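Local coordinates for sensor protein DivL (Caulobacter crescentus, PDB 4Q20), which is a cell-cycle sensor kinase required for division and growth that phosphorylates the response regulator CtrA; its C-terminal histidine-kinase region is the part modelled, at residues V140-E143 against E144-L148. Sequence-based numbering, arbitrary orientation.
Sequences VECE and EDVGL
Cys142 and Val146 meet on the inner side of a short turn, where the chain leaves one strand of the ATPase-type domain and swings round toward the next. With chi1 at 171° the sulfur swings away from its own backbone nitrogen and reaches the valine, SG lying 3.8 Å from CG2 of Val146. That same methyl also packs on the backbone, with Val146 CG2 3.4 Å from the carbonyl oxygen of Glu143, and Val146 is the buried residue of the group.

The outer side is quite different: three acidic residues in a row, all exposed. Glu143 and Glu144 both bend at chi2, which brings their carboxylates together, OE1 of Glu143 standing 3.2 Å from OE1 of Glu144 with the two planes turned 43° apart. Such crowding probably raises their proton affinity somewhat, though solvent should screen much of the repulsion. Asp145 folds back over the start of the turn, its OD2 3.3 Å from CB of Glu143. It also touches a neighbouring molecule in the crystal, so the lattice may partly set its position.

Residues 144-146 have helical backbone angles, and Gly147, at positive phi, ends the turn. Strand 137-141, an edge strand of the five-stranded mixed sheet, leads to strand 148-151, which pairs antiparallel with strand 112-115 in a separate sheet, while Cys142 and Val146 pack between helix 116-133 and Ala181 of strand 176-183.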
loop_
_atom_site.group_PDB
_atom_site.type_symbol
_atom_site.label_atom_id
_atom_site.label_comp_id
_atom_site.label_asym_id
_atom_site.label_seq_id
_atom_site.Cartn_x
_atom_site.Cartn_y
_atom_site.Cartn_z
ATOM N N VAL A 140 27.086 -15.417 7.361
ATOM C CA VAL A 140 27.929 -14.690 6.404
ATOM C C VAL A 140 29.242 -15.464 6.229
ATOM O O VAL A 140 29.958 -15.686 7.207
ATOM C CB VAL A 140 28.182 -13.215 6.801
ATOM C CG1 VAL A 140 29.220 -12.562 5.891
ATOM C CG2 VAL A 140 26.888 -12.414 6.790
ATOM N N GLU A 141 29.558 -15.863 4.989
ATOM C CA GLU A 141 30.783 -16.589 4.668
ATOM C C GLU A 141 31.509 -15.869 3.525
ATOM O O GLU A 141 31.422 -16.267 2.362
ATOM C CB GLU A 141 30.479 -18.067 4.336
ATOM C CG GLU A 141 30.264 -18.934 5.569
ATOM C CD GLU A 141 29.417 -20.183 5.397
ATOM O OE1 GLU A 141 29.519 -20.841 4.335
ATOM O OE2 GLU A 141 28.675 -20.525 6.348
ATOM N N CYS A 142 32.199 -14.781 3.869
ATOM C CA CYS A 142 32.962 -13.956 2.935
ATOM C C CYS A 142 34.399 -13.805 3.431
ATOM O O CYS A 142 34.621 -13.437 4.596
ATOM C CB CYS A 142 32.294 -12.598 2.751
ATOM S SG CYS A 142 33.281 -11.399 1.818
ATOM N N GLU A 143 35.374 -14.053 2.537
ATOM C CA GLU A 143 36.795 -13.932 2.875
ATOM C C GLU A 143 37.272 -12.479 2.734
ATOM O O GLU A 143 36.576 -11.645 2.140
ATOM C CB GLU A 143 37.654 -14.873 2.009
ATOM C CG GLU A 143 37.468 -16.357 2.303
ATOM C CD GLU A 143 37.938 -16.892 3.647
ATOM O OE1 GLU A 143 38.749 -16.221 4.326
ATOM O OE2 GLU A 143 37.509 -18.013 4.006
ATOM N N GLU A 144 38.460 -12.181 3.294
ATOM C CA GLU A 144 39.087 -10.855 3.243
ATOM C C GLU A 144 39.637 -10.562 1.828
ATOM O O GLU A 144 39.784 -9.392 1.456
ATOM C CB GLU A 144 40.203 -10.728 4.309
ATOM C CG GLU A 144 41.357 -11.722 4.184
ATOM C CD GLU A 144 41.316 -12.957 5.067
ATOM O OE1 GLU A 144 40.219 -13.533 5.254
ATOM O OE2 GLU A 144 42.399 -13.377 5.537
ATOM N N ASP A 145 39.905 -11.639 1.047
ATOM C CA ASP A 145 40.462 -11.631 -0.309
ATOM C C ASP A 145 39.419 -11.256 -1.400
ATOM O O ASP A 145 39.807 -11.037 -2.554
ATOM C CB ASP A 145 41.110 -12.996 -0.631
ATOM C CG ASP A 145 40.218 -14.210 -0.428
ATOM O OD1 ASP A 145 39.214 -14.350 -1.172
ATOM O OD2 ASP A 145 40.558 -15.055 0.425
ATOM N N VAL A 146 38.121 -11.165 -1.035
ATOM C CA VAL A 146 37.049 -10.779 -1.968
ATOM C C VAL A 146 37.220 -9.274 -2.293
ATOM O O VAL A 146 37.077 -8.862 -3.452
ATOM C CB VAL A 146 35.634 -11.128 -1.433
ATOM C CG1 VAL A 146 34.562 -10.841 -2.479
ATOM C CG2 VAL A 146 35.554 -12.588 -0.986
ATOM N N GLY A 147 37.567 -8.504 -1.261
ATOM C CA GLY A 147 37.879 -7.084 -1.331
ATOM C C GLY A 147 36.764 -6.152 -1.741
ATOM O O GLY A 147 35.662 -6.209 -1.183
ATOM N N LEU A 148 37.078 -5.261 -2.715
ATOM C CA LEU A 148 36.200 -4.201 -3.225
ATOM C C LEU A 148 35.761 -4.391 -4.687
ATOM O O LEU A 148 36.586 -4.672 -5.567
ATOM C CB LEU A 148 36.892 -2.823 -3.108
ATOM C CG LEU A 148 37.231 -2.309 -1.705
ATOM C CD1 LEU A 148 38.672 -1.908 -1.625
ATOM C CD2 LEU A 148 36.348 -1.142 -1.313
#